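PDB 4MT4: CmeC from Campylobacter jejuni, which probably serves as a trimeric outer-membrane channel through which an efflux system expels its substrates from the cell. Local coordinates for residues K184-Y187 with R188-E192; L211-M214 with A215-N219; L235-D239 with L240-L244; E408-L411 with Q412-L415; A417-N420 with W421-A425. One frame throughout, in Å; residues are numbered along the deposited sequence.

Contact 1: K184-Y187 with R188-E192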
loop_
_atom_site.group_PDB
_atom_site.type_symbol
_atom_site.label_atom_id
_atom_site.label_comp_id
_atom_site.label_asym_id
_atom_site.label_seq_id
_atom_site.Cartn_x
_atom_site.Cartn_y
_atom_site.Cartn_z
ATOM N N LYS B 184 12.493 -5.717 44.882
ATOM C CA LYS B 184 13.820 -6.235 45.184
ATOM C C LYS B 184 14.082 -6.144 46.681
ATOM O O LYS B 184 14.725 -7.015 47.267
ATOM C CB LYS B 184 14.890 -5.466 44.411
ATOM C CG LYS B 184 16.270 -6.095 44.482
ATOM C CD LYS B 184 17.350 -5.041 44.653
ATOM C CE LYS B 184 17.329 -4.027 43.521
ATOM N NZ LYS B 184 18.369 -2.977 43.710
ATOM N N GLU B 185 13.578 -5.077 47.292
ATOM C CA GLU B 185 13.697 -4.885 48.730
ATOM C C GLU B 185 12.869 -5.921 49.478
ATOM O O GLU B 185 13.284 -6.424 50.520
ATOM C CB GLU B 185 13.258 -3.473 49.124
ATOM C CG GLU B 185 13.307 -3.195 50.621
ATOM C CD GLU B 185 14.717 -3.244 51.184
ATOM O OE1 GLU B 185 15.678 -3.036 50.412
ATOM O OE2 GLU B 185 14.864 -3.491 52.400
ATOM N N ILE B 186 11.696 -6.236 48.940
ATOM C CA ILE B 186 10.831 -7.251 49.527
ATOM C C ILE B 186 11.532 -8.608 49.554
ATOM O O ILE B 186 11.511 -9.308 50.567
ATOM C CB ILE B 186 9.499 -7.371 48.757
ATOM C CG1 ILE B 186 8.621 -6.145 49.019
ATOM C CG2 ILE B 186 8.757 -8.637 49.156
ATOM C CD1 ILE B 186 7.359 -6.107 48.183
ATOM N N TYR B 187 12.168 -8.963 48.443
ATOM C CA TYR B 187 12.876 -10.234 48.349
ATOM C C TYR B 187 14.095 -10.268 49.269
ATOM O O TYR B 187 14.388 -11.297 49.877
ATOM C CB TYR B 187 13.303 -10.510 46.907
ATOM C CG TYR B 187 14.138 -11.762 46.773
ATOM C CD1 TYR B 187 13.556 -13.018 46.865
ATOM C CD2 TYR B 187 15.510 -11.689 46.567
ATOM C CE1 TYR B 187 14.314 -14.167 46.752
ATOM C CE2 TYR B 187 16.276 -12.830 46.452
ATOM C CZ TYR B 187 15.674 -14.068 46.545
ATOM O OH TYR B 187 16.432 -15.211 46.431
ATOM N N ARG B 188 14.797 -9.143 49.368
ATOM C CA ARG B 188 15.983 -9.051 50.214
ATOM C C ARG B 188 15.624 -9.305 51.675
ATOM O O ARG B 188 16.363 -9.967 52.400
ATOM C CB ARG B 188 16.648 -7.680 50.071
ATOM C CG ARG B 188 18.021 -7.586 50.718
ATOM C CD ARG B 188 18.483 -6.143 50.822
ATOM N NE ARG B 188 17.667 -5.384 51.765
ATOM C CZ ARG B 188 17.946 -5.259 53.058
ATOM N NH1 ARG B 188 19.025 -5.842 53.564
ATOM N NH2 ARG B 188 17.150 -4.551 53.848
ATOM N N ILE B 189 14.480 -8.774 52.095
ATOM C CA ILE B 189 13.992 -8.980 53.453
ATOM C C ILE B 189 13.636 -10.446 53.685
ATOM O O ILE B 189 14.030 -11.040 54.689
ATOM C CB ILE B 189 12.758 -8.103 53.751
ATOM C CG1 ILE B 189 13.131 -6.620 53.697
ATOM C CG2 ILE B 189 12.173 -8.443 55.111
ATOM C CD1 ILE B 189 14.229 -6.229 54.661
ATOM N N ASN B 190 12.897 -11.025 52.744
ATOM C CA ASN B 190 12.481 -12.419 52.848
ATOM C C ASN B 190 13.643 -13.397 52.693
ATOM O O ASN B 190 13.559 -14.541 53.138
ATOM C CB ASN B 190 11.399 -12.728 51.812
ATOM C CG ASN B 190 10.019 -12.291 52.266
ATOM O OD1 ASN B 190 9.265 -13.078 52.836
ATOM N ND2 ASN B 190 9.685 -11.028 52.021
ATOM N N ASP B 191 14.727 -12.947 52.069
ATOM C CA ASP B 191 15.909 -13.787 51.918
ATOM C C ASP B 191 16.698 -13.832 53.223
ATOM O O ASP B 191 17.274 -14.862 53.573
ATOM C CB ASP B 191 16.795 -13.282 50.777
ATOM C CG ASP B 191 17.950 -14.217 50.477
ATOM O OD1 ASP B 191 17.722 -15.443 50.388
ATOM O OD2 ASP B 191 19.089 -13.725 50.332
ATOM N N GLU B 192 16.723 -12.710 53.939
ATOM C CA GLU B 192 17.394 -12.647 55.233
ATOM C C GLU B 192 16.628 -13.453 56.276
ATOM O O GLU B 192 17.219 -14.210 57.044
ATOM C CB GLU B 192 17.546 -11.197 55.702
ATOM C CG GLU B 192 18.460 -10.350 54.828
ATOM C CD GLU B 192 18.634 -8.938 55.357
ATOM O OE1 GLU B 192 18.167 -8.663 56.483
ATOM O OE2 GLU B 192 19.233 -8.102 54.649
#

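Contact 2: L211-M214 with A215-N219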
loop_
_atom_site.group_PDB
_atom_site.type_symbol
_atom_site.label_atom_id
_atom_site.label_comp_id
_atom_site.label_asym_id
_atom_site.label_seq_id
_atom_site.Cartn_x
_atom_site.Cartn_y
_atom_site.Cartn_z
ATOM N N LEU B 211 9.681 -10.807 42.265
ATOM C CA LEU B 211 10.853 -10.032 41.878
ATOM C C LEU B 211 11.138 -10.185 40.383
ATOM O O LEU B 211 11.334 -9.195 39.675
ATOM C CB LEU B 211 12.069 -10.464 42.706
ATOM C CG LEU B 211 13.322 -9.583 42.822
ATOM C CD1 LEU B 211 14.533 -10.302 42.242
ATOM C CD2 LEU B 211 13.150 -8.204 42.185
ATOM N N GLU B 212 11.149 -11.426 39.907
ATOM C CA GLU B 212 11.442 -11.702 38.506
ATOM C C GLU B 212 10.332 -11.211 37.584
ATOM O O GLU B 212 10.601 -10.742 36.476
ATOM C CB GLU B 212 11.670 -13.200 38.289
ATOM C CG GLU B 212 12.745 -13.810 39.182
ATOM C CD GLU B 212 14.135 -13.255 38.910
ATOM O OE1 GLU B 212 14.371 -12.718 37.806
ATOM O OE2 GLU B 212 14.998 -13.365 39.806
ATOM N N SER B 213 9.088 -11.321 38.041
ATOM C CA SER B 213 7.945 -10.849 37.267
ATOM C C SER B 213 8.023 -9.342 37.058
ATOM O O SER B 213 7.784 -8.843 35.961
ATOM C CB SER B 213 6.632 -11.217 37.958
ATOM O OG SER B 213 5.515 -10.730 37.233
ATOM N N MET B 214 8.371 -8.621 38.120
ATOM C CA MET B 214 8.527 -7.173 38.046
ATOM C C MET B 214 9.683 -6.788 37.128
ATOM O O MET B 214 9.572 -5.852 36.339
ATOM C CB MET B 214 8.747 -6.580 39.439
ATOM C CG MET B 214 7.511 -6.602 40.328
ATOM S SD MET B 214 6.129 -5.666 39.644
ATOM C CE MET B 214 4.930 -5.825 40.957
ATOM N N ALA B 215 10.789 -7.519 37.231
ATOM C CA ALA B 215 11.960 -7.267 36.395
ATOM C C ALA B 215 11.636 -7.499 34.924
ATOM O O ALA B 215 12.144 -6.803 34.046
ATOM C CB ALA B 215 13.123 -8.149 36.827
ATOM N N LEU B 216 10.780 -8.480 34.667
ATOM C CA LEU B 216 10.340 -8.789 33.313
ATOM C C LEU B 216 9.426 -7.693 32.775
ATOM O O LEU B 216 9.574 -7.249 31.637
ATOM C CB LEU B 216 9.621 -10.139 33.281
ATOM C CG LEU B 216 9.079 -10.600 31.927
ATOM C CD1 LEU B 216 10.198 -10.679 30.901
ATOM C CD2 LEU B 216 8.372 -11.939 32.063
ATOM N N GLN B 217 8.484 -7.257 33.606
ATOM C CA GLN B 217 7.563 -6.186 33.240
ATOM C C GLN B 217 8.308 -4.872 33.045
ATOM O O GLN B 217 7.961 -4.073 32.178
ATOM C CB GLN B 217 6.481 -6.017 34.308
ATOM C CG GLN B 217 5.557 -7.212 34.453
ATOM C CD GLN B 217 4.672 -7.118 35.679
ATOM O OE1 GLN B 217 4.657 -8.021 36.518
ATOM N NE2 GLN B 217 3.928 -6.024 35.791
ATOM N N TYR B 218 9.336 -4.661 33.859
ATOM C CA TYR B 218 10.151 -3.454 33.792
ATOM C C TYR B 218 10.839 -3.330 32.431
ATOM O O TYR B 218 10.734 -2.296 31.770
ATOM C CB TYR B 218 11.188 -3.458 34.921
ATOM C CG TYR B 218 11.997 -2.182 35.059
ATOM C CD1 TYR B 218 11.578 -0.994 34.471
ATOM C CD2 TYR B 218 13.185 -2.172 35.778
ATOM C CE1 TYR B 218 12.322 0.166 34.595
ATOM C CE2 TYR B 218 13.934 -1.021 35.908
ATOM C CZ TYR B 218 13.498 0.146 35.317
ATOM O OH TYR B 218 14.244 1.295 35.444
ATOM N N ASN B 219 11.534 -4.386 32.016
ATOM C CA ASN B 219 12.264 -4.374 30.750
ATOM C C ASN B 219 11.348 -4.284 29.532
ATOM O O ASN B 219 11.752 -3.793 28.479
ATOM C CB ASN B 219 13.150 -5.614 30.644
ATOM C CG ASN B 219 14.400 -5.509 31.497
ATOM O OD1 ASN B 219 15.031 -4.454 31.564
ATOM N ND2 ASN B 219 14.763 -6.602 32.158
#

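Contact 3: L235-D239 with L240-L244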
loop_
_atom_site.group_PDB
_atom_site.type_symbol
_atom_site.label_atom_id
_atom_site.label_comp_id
_atom_site.label_asym_id
_atom_site.label_seq_id
_atom_site.Cartn_x
_atom_site.Cartn_y
_atom_site.Cartn_z
ATOM N N LEU B 235 10.601 10.786 12.817
ATOM C CA LEU B 235 9.645 11.807 12.405
ATOM C C LEU B 235 10.218 13.227 12.395
ATOM O O LEU B 235 9.724 14.086 11.667
ATOM C CB LEU B 235 8.412 11.770 13.316
ATOM C CG LEU B 235 7.354 10.694 13.057
ATOM C CD1 LEU B 235 6.335 10.668 14.188
ATOM C CD2 LEU B 235 6.664 10.922 11.720
ATOM N N THR B 236 11.252 13.476 13.195
ATOM C CA THR B 236 11.658 14.852 13.482
ATOM C C THR B 236 13.146 15.179 13.309
ATOM O O THR B 236 13.514 16.354 13.248
ATOM C CB THR B 236 11.271 15.233 14.930
ATOM O OG1 THR B 236 11.890 14.322 15.849
ATOM C CG2 THR B 236 9.763 15.184 15.117
ATOM N N SER B 237 13.999 14.162 13.230
ATOM C CA SER B 237 15.441 14.402 13.270
ATOM C C SER B 237 16.146 14.222 11.927
ATOM O O SER B 237 15.762 13.380 11.116
ATOM C CB SER B 237 16.093 13.484 14.307
ATOM O OG SER B 237 17.483 13.741 14.406
ATOM N N ASN B 238 17.183 15.027 11.709
ATOM C CA ASN B 238 18.063 14.878 10.552
ATOM C C ASN B 238 19.501 14.646 11.003
ATOM O O ASN B 238 20.434 14.678 10.198
ATOM C CB ASN B 238 17.991 16.108 9.646
ATOM C CG ASN B 238 18.538 17.356 10.312
ATOM O OD1 ASN B 238 18.430 17.524 11.527
ATOM N ND2 ASN B 238 19.131 18.240 9.517
ATOM N N ASP B 239 19.670 14.421 12.302
ATOM C CA ASP B 239 20.981 14.159 12.882
ATOM C C ASP B 239 21.105 12.680 13.230
ATOM O O ASP B 239 20.318 12.150 14.011
ATOM C CB ASP B 239 21.200 15.025 14.126
ATOM C CG ASP B 239 22.626 14.964 14.637
ATOM O OD1 ASP B 239 23.010 13.928 15.221
ATOM O OD2 ASP B 239 23.363 15.957 14.463
ATOM N N LEU B 240 22.097 12.020 12.644
ATOM C CA LEU B 240 22.268 10.578 12.803
ATOM C C LEU B 240 22.687 10.187 14.218
ATOM O O LEU B 240 22.317 9.119 14.710
ATOM C CB LEU B 240 23.293 10.055 11.795
ATOM C CG LEU B 240 22.903 10.234 10.325
ATOM C CD1 LEU B 240 23.954 9.630 9.410
ATOM C CD2 LEU B 240 21.535 9.624 10.056
ATOM N N ASN B 241 23.464 11.048 14.869
ATOM C CA ASN B 241 23.871 10.806 16.247
ATOM C C ASN B 241 22.698 10.967 17.204
ATOM O O ASN B 241 22.560 10.211 18.164
ATOM C CB ASN B 241 25.013 11.742 16.652
ATOM C CG ASN B 241 26.379 11.158 16.347
ATOM O OD1 ASN B 241 26.520 9.952 16.140
ATOM N ND2 ASN B 241 27.399 12.010 16.331
ATOM N N ASP B 242 21.857 11.961 16.931
ATOM C CA ASP B 242 20.641 12.183 17.703
ATOM C C ASP B 242 19.731 10.965 17.618
ATOM O O ASP B 242 19.151 10.532 18.615
ATOM C CB ASP B 242 19.908 13.431 17.203
ATOM C CG ASP B 242 18.541 13.602 17.835
ATOM O OD1 ASP B 242 18.386 13.282 19.031
ATOM O OD2 ASP B 242 17.618 14.063 17.132
ATOM N N ILE B 243 19.614 10.421 16.412
ATOM C CA ILE B 243 18.801 9.238 16.167
ATOM C C ILE B 243 19.362 8.029 16.903
ATOM O O ILE B 243 18.614 7.244 17.477
ATOM C CB ILE B 243 18.714 8.930 14.659
ATOM C CG1 ILE B 243 17.957 10.043 13.936
ATOM C CG2 ILE B 243 18.045 7.581 14.412
ATOM C CD1 ILE B 243 18.101 9.994 12.442
ATOM N N LEU B 244 20.683 7.899 16.899
ATOM C CA LEU B 244 21.340 6.735 17.480
ATOM C C LEU B 244 21.423 6.752 19.006
ATOM O O LEU B 244 21.142 5.744 19.655
ATOM C CB LEU B 244 22.753 6.592 16.909
ATOM C CG LEU B 244 22.928 5.778 15.628
ATOM C CD1 LEU B 244 24.369 5.847 15.146
ATOM C CD2 LEU B 244 22.514 4.336 15.863
#

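Contact 4: E408-L411 with Q412-L415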
loop_
_atom_site.group_PDB
_atom_site.type_symbol
_atom_site.label_atom_id
_atom_site.label_comp_id
_atom_site.label_asym_id
_atom_site.label_seq_id
_atom_site.Cartn_x
_atom_site.Cartn_y
_atom_site.Cartn_z
ATOM N N GLU B 408 -0.366 -9.313 59.973
ATOM C CA GLU B 408 -1.807 -9.524 59.912
ATOM C C GLU B 408 -2.305 -9.691 58.478
ATOM O O GLU B 408 -3.502 -9.582 58.208
ATOM C CB GLU B 408 -2.542 -8.369 60.596
ATOM C CG GLU B 408 -2.354 -8.334 62.103
ATOM C CD GLU B 408 -3.205 -7.275 62.774
ATOM O OE1 GLU B 408 -3.784 -6.438 62.052
ATOM O OE2 GLU B 408 -3.296 -7.282 64.021
ATOM N N MET B 409 -1.378 -9.958 57.564
ATOM C CA MET B 409 -1.728 -10.260 56.180
ATOM C C MET B 409 -0.644 -11.111 55.529
ATOM O O MET B 409 0.547 -10.852 55.699
ATOM C CB MET B 409 -1.949 -8.974 55.377
ATOM C CG MET B 409 -2.276 -9.221 53.908
ATOM S SD MET B 409 -2.651 -7.723 52.976
ATOM C CE MET B 409 -4.174 -7.200 53.761
ATOM N N SER B 410 -1.065 -12.130 54.788
ATOM C CA SER B 410 -0.134 -13.005 54.085
ATOM C C SER B 410 0.639 -12.231 53.024
ATOM O O SER B 410 0.162 -11.217 52.512
ATOM C CB SER B 410 -0.880 -14.175 53.440
ATOM O OG SER B 410 -1.746 -13.718 52.416
ATOM N N LEU B 411 1.838 -12.711 52.706
ATOM C CA LEU B 411 2.675 -12.089 51.687
ATOM C C LEU B 411 1.973 -12.086 50.335
ATOM O O LEU B 411 2.047 -11.112 49.587
ATOM C CB LEU B 411 4.017 -12.815 51.582
ATOM C CG LEU B 411 4.966 -12.361 50.469
ATOM C CD1 LEU B 411 5.427 -10.927 50.691
ATOM C CD2 LEU B 411 6.155 -13.302 50.359
ATOM N N GLN B 412 1.287 -13.185 50.039
ATOM C CA GLN B 412 0.558 -13.344 48.786
ATOM C C GLN B 412 -0.506 -12.266 48.599
ATOM O O GLN B 412 -0.604 -11.657 47.532
ATOM C CB GLN B 412 -0.086 -14.729 48.729
ATOM C CG GLN B 412 -0.974 -14.956 47.523
ATOM C CD GLN B 412 -1.609 -16.332 47.527
ATOM O OE1 GLN B 412 -1.218 -17.204 48.301
ATOM N NE2 GLN B 412 -2.597 -16.531 46.662
ATOM N N ASP B 413 -1.301 -12.036 49.640
ATOM C CA ASP B 413 -2.325 -10.997 49.606
ATOM C C ASP B 413 -1.702 -9.608 49.495
ATOM O O ASP B 413 -2.271 -8.711 48.875
ATOM C CB ASP B 413 -3.213 -11.073 50.851
ATOM C CG ASP B 413 -4.283 -12.142 50.741
ATOM O OD1 ASP B 413 -4.158 -13.028 49.869
ATOM O OD2 ASP B 413 -5.250 -12.098 51.531
ATOM N N TYR B 414 -0.527 -9.439 50.092
ATOM C CA TYR B 414 0.164 -8.155 50.063
ATOM C C TYR B 414 0.732 -7.858 48.676
ATOM O O TYR B 414 0.608 -6.741 48.173
ATOM C CB TYR B 414 1.278 -8.123 51.110
ATOM C CG TYR B 414 2.203 -6.934 50.979
ATOM C CD1 TYR B 414 1.731 -5.640 51.152
ATOM C CD2 TYR B 414 3.550 -7.107 50.691
ATOM C CE1 TYR B 414 2.573 -4.551 51.032
ATOM C CE2 TYR B 414 4.400 -6.026 50.571
ATOM C CZ TYR B 414 3.906 -4.749 50.742
ATOM O OH TYR B 414 4.747 -3.665 50.625
ATOM N N LEU B 415 1.347 -8.863 48.061
ATOM C CA LEU B 415 1.903 -8.724 46.718
ATOM C C LEU B 415 0.807 -8.450 45.694
ATOM O O LEU B 415 1.009 -7.702 44.738
ATOM C CB LEU B 415 2.682 -9.981 46.324
ATOM C CG LEU B 415 3.947 -10.289 47.127
ATOM C CD1 LEU B 415 4.602 -11.563 46.615
ATOM C CD2 LEU B 415 4.919 -9.121 47.077
#

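Contact 5: A417-N420 with W421-A425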
loop_
_atom_site.group_PDB
_atom_site.type_symbol
_atom_site.label_atom_id
_atom_site.label_comp_id
_atom_site.label_asym_id
_atom_site.label_seq_id
_atom_site.Cartn_x
_atom_site.Cartn_y
_atom_site.Cartn_z
ATOM N N ALA B 417 -2.177 -6.927 46.278
ATOM C CA ALA B 417 -2.685 -5.572 46.463
ATOM C C ALA B 417 -1.743 -4.551 45.833
ATOM O O ALA B 417 -2.180 -3.542 45.278
ATOM C CB ALA B 417 -2.879 -5.277 47.943
ATOM N N ARG B 418 -0.449 -4.835 45.924
ATOM C CA ARG B 418 0.584 -3.988 45.348
ATOM C C ARG B 418 0.573 -4.052 43.819
ATOM O O ARG B 418 0.755 -3.040 43.143
ATOM C CB ARG B 418 1.952 -4.405 45.888
ATOM C CG ARG B 418 3.146 -3.746 45.228
ATOM C CD ARG B 418 4.437 -4.350 45.762
ATOM N NE ARG B 418 5.585 -4.050 44.914
ATOM C CZ ARG B 418 6.438 -3.057 45.141
ATOM N NH1 ARG B 418 6.270 -2.267 46.193
ATOM N NH2 ARG B 418 7.457 -2.857 44.318
ATOM N N GLN B 419 0.347 -5.248 43.283
ATOM C CA GLN B 419 0.263 -5.446 41.840
ATOM C C GLN B 419 -0.962 -4.737 41.271
ATOM O O GLN B 419 -0.931 -4.208 40.161
ATOM C CB GLN B 419 0.208 -6.937 41.501
ATOM C CG GLN B 419 0.135 -7.245 40.013
ATOM C CD GLN B 419 1.461 -7.032 39.310
ATOM O OE1 GLN B 419 1.687 -5.998 38.682
ATOM N NE2 GLN B 419 2.347 -8.016 39.411
ATOM N N ASN B 420 -2.041 -4.730 42.049
ATOM C CA ASN B 420 -3.283 -4.081 41.644
ATOM C C ASN B 420 -3.129 -2.569 41.532
ATOM O O ASN B 420 -3.673 -1.952 40.615
ATOM C CB ASN B 420 -4.406 -4.422 42.625
ATOM C CG ASN B 420 -4.859 -5.863 42.513
ATOM O OD1 ASN B 420 -4.644 -6.517 41.492
ATOM N ND2 ASN B 420 -5.497 -6.366 43.564
ATOM N N TRP B 421 -2.394 -1.975 42.468
ATOM C CA TRP B 421 -2.105 -0.545 42.423
ATOM C C TRP B 421 -1.282 -0.213 41.185
ATOM O O TRP B 421 -1.553 0.767 40.490
ATOM C CB TRP B 421 -1.366 -0.097 43.685
ATOM C CG TRP B 421 -0.977 1.356 43.674
ATOM C CD1 TRP B 421 -1.626 2.376 43.039
ATOM C CD2 TRP B 421 0.160 1.948 44.318
ATOM N NE1 TRP B 421 -0.968 3.563 43.251
ATOM C CE2 TRP B 421 0.131 3.328 44.033
ATOM C CE3 TRP B 421 1.198 1.445 45.109
ATOM C CZ2 TRP B 421 1.099 4.209 44.511
ATOM C CZ3 TRP B 421 2.158 2.322 45.583
ATOM C CH2 TRP B 421 2.101 3.688 45.283
ATOM N N LEU B 422 -0.273 -1.040 40.920
ATOM C CA LEU B 422 0.580 -0.872 39.752
ATOM C C LEU B 422 -0.238 -0.915 38.465
ATOM O O LEU B 422 -0.066 -0.075 37.583
ATOM C CB LEU B 422 1.661 -1.954 39.719
ATOM C CG LEU B 422 2.625 -1.915 38.533
ATOM C CD1 LEU B 422 3.455 -0.642 38.558
ATOM C CD2 LEU B 422 3.519 -3.145 38.523
ATOM N N ASN B 423 -1.131 -1.897 38.373
ATOM C CA ASN B 423 -2.015 -2.030 37.221
ATOM C C ASN B 423 -2.901 -0.803 37.051
ATOM O O ASN B 423 -3.093 -0.311 35.941
ATOM C CB ASN B 423 -2.877 -3.288 37.354
ATOM C CG ASN B 423 -2.058 -4.565 37.301
ATOM O OD1 ASN B 423 -0.830 -4.524 37.235
ATOM N ND2 ASN B 423 -2.736 -5.707 37.335
ATOM N N ALA B 424 -3.433 -0.313 38.166
ATOM C CA ALA B 424 -4.301 0.860 38.158
ATOM C C ALA B 424 -3.519 2.125 37.816
ATOM O O ALA B 424 -4.043 3.032 37.174
ATOM C CB ALA B 424 -4.996 1.010 39.503
ATOM N N ALA B 425 -2.265 2.176 38.250
ATOM C CA ALA B 425 -1.410 3.325 37.975
ATOM C C ALA B 425 -1.046 3.386 36.496
ATOM O O ALA B 425 -1.058 4.459 35.887
ATOM C CB ALA B 425 -0.153 3.271 38.830
#

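Contact 1: K184-Y187 with R188-E192
I186 and N190, one helical turn apart, share a backbone carbonyl that is gripped twice. N190 N donates to I186 O at 3.1 Å in the ordinary helical way, while N190 ND2 reaches I186 O at 2.9 Å from the opposite face of the carbonyl plane. The second bond is almost perfectly straight (177°) and comes from above that plane rather than along a lone pair. The two side chains lie alongside each other and point the same way, with I186 CG2 3.8 Å from N190 ND2. The amide of buried N190 is thus held in a fixed rotation by its own helix. On the next flank Y187 and D191 meet more lightly: D191 CB lies over one face of the phenol, and the carboxylate is nearly parallel to the ring, at 6°.

The solvent side is built from charge instead of close packing. E185 bends at its second torsion (chi2 65°) and so turns its carboxylate along the helix toward R188. There E185 OE2 receives R188 NH2 at 2.9 Å, on its syn side and in the guanidinium plane, whereas the bonds from R188 NE to both carboxylate oxygens are weak. E192 takes the other terminal nitrogen of R188, making a three-residue salt-bridge network in which one arginine spans two acids.

Within the bundle, Y187 and N190 face helix 201-236 at A207, with a weak hydrogen bond from R208 to the Y187 hydroxyl, while I186 and N190 pack on Y414, L415 and L411 of helix 411-445.

Contact 2: L211-M214 with A215-N219
The amide of Q217 is met by S213 at its edge: S213 OG donates to Q217 OE1 at 2.9 Å, lying in the carbonyl plane. Over one face of the amide comes the thioether of M214, whose SD stands well out of that plane, 4.2 Å from Q217 OE1. The ring of Y218 takes no part here and forms a cation-pi pair with K222.

Two torsions set up the edge contact. S213 turns its hydroxyl opposite its own backbone N (chi1 178°), and Q217 sends an extended chain back along the helix axis, with CG only 3.1 Å from S213 O. Beneath the side chains Q217 N donates to the same S213 O at 2.9 Å, so this pair is joined through backbone and side chain together. Around them M214 and Q217 pack on Q419 and L422 of helix 411-445, and A215 packs on Y180 of helix 129-195 and on N385 of the second subunit.

Because the serine proton goes to OE1, the bond favours this rotation of the amide, with Q217 NE2 turned outward from S213, toward helix 411-445. Q217 thus enters the predicted coiled coil with its carbonyl oxygen bonded inside its own helix.

Contact 3: L235-D239 with L240-L244
S237 and D242 join across a helix start in which D239 is the N-cap and its N also closes an ST turn begun by S237. The S237 side chain can be followed outward. Its CB rests 3.3 Å from D242 OD2 and is also near CG1 of I243. Beyond it, the hydroxyl is carried opposite the backbone N (chi1 -177°), where OG is used in both directions. S237 OG accepts from D239 N at 3.1 Å, the bond that defines the ST turn, and donates to D242 OD2 at 2.7 Å, approaching on the anti side and 24° out of the carboxylate plane.

The cap itself is D239 OD1, which accepts from D242 N at 2.9 Å with a fairly straight N-H (157°). Both acids therefore lie at the N-terminal end of helix 240-245, where the helix dipole would be expected to favour negative charge, and D242 OD1 has K233 as a salt-bridge partner. This sharp turn leaves helix 201-236 and places the short helix against the second subunit, whose R370 bonds to I243 O and whose S15 bonds to N241 OD1. The first regular helical bond, I243 N to D239 O, measures 3.0 Å, and I243 CG1 sits close against the same oxygen, 3.2 Å from D239 O.

Contact 4: E408-L411 with Q412-L415
M409 lays its side chain across D413 at about a right angle, so that M409 CG touches D413 CB at 3.7 Å. The chain runs out straight through its first two torsions (chi1 178°), which brings the sulfur into the hollow beside the first helical turn, where M409 SD is 4.0 Å from Y414 N and 4.4 Å from Y414 CB; the bend at chi3 turns only the CE methyl. Since S410 is the N-cap, this apolar meeting of the residue before the cap with the fourth residue of the helix fits a hydrophobic staple.

The cap lies against the same residue, D413. S410 OG, set between its own backbone N and carbonyl carbon (chi1 66°), accepts from D413 N in a long but straight bond of 3.3 Å and 160°. It also nestles against D413 CB at 3.4 Å.

On another flank of the helix the knob is L411. Its CD1 touches two neighbours: L415, where L411 CD1 lies 3.9 Å from L415 CG, and the edge of the Y414 ring, near its plane, with L411 CD1 4.3 Å from Y414 CD2. Below them L415 N donates to L411 O at 2.8 Å.

This start of helix 411-445 lies just past helix 339-405, on which M409 packs at A400 and R403 and Y414 stacks with Y404. I186 of helix 129-195 covers Y414 and L415, and M409 also meets Y202 of the third subunit.

Contact 5: A417-N420 with W421-A425
The carbonyl of Q419 holds the shortest hydrogen bond between 417-420 and 421-425: N423 N donates to Q419 O at 2.9 Å. The side chain of N423 comes back over the same oxygen, with N423 CG 3.1 Å from Q419 O. Above it the amides of Q419 and N423 approach each other with their planes 32° apart. Q419 is bent at its second torsion (chi2 74°), which carries its end forward along the helix, beside L422.

The three other bonds between these segments repeat the pattern. A424 N reaches N420 O at 3.0 Å, with A424 CB 3.4 Å from N420 O, and W421 and L422 donate through their backbone N atoms to A417 O and R418 O at 3.2 Å each.

The larger groups leave this run of helix to serve neighbouring helices. W421 sends its indole to helix 339-405, where the ring meets Y397 with the planes about 25° apart and NE1 makes a weak hydrogen bond to E390. R418 sends its guanidinium to A179 O on helix 129-195, while L422 and Q419 pack on M214 and Q217 of helix 201-236. A short run of regular alpha-helix thus divides its side chains among three partner helices. Such sharing of side chains among neighbouring helices is consistent with the long helical barrel of the outer membrane factor family, as in TolC.

From the N terminus, contact 1 comes first, near the end of helix 129-195, and contact 2 follows on helix 201-236. Contact 3 marks where that helix ends and the chain turns into helix 240-245, some 42 Å between centres from contact 1. Contacts 4 and 5 adjoin on helix 411-445, the first at its start. Each is local, joining residues a few positions apart, and all run in series, none enclosing or crossing another. Ties between them come from side chains in space: contact 1 touches contacts 2, 4 and 5, and contact 2 also touches contact 5, joining three long helices. Contact 3 stands apart and, like contact 2, faces the second subunit; contact 4 reaches both other subunits.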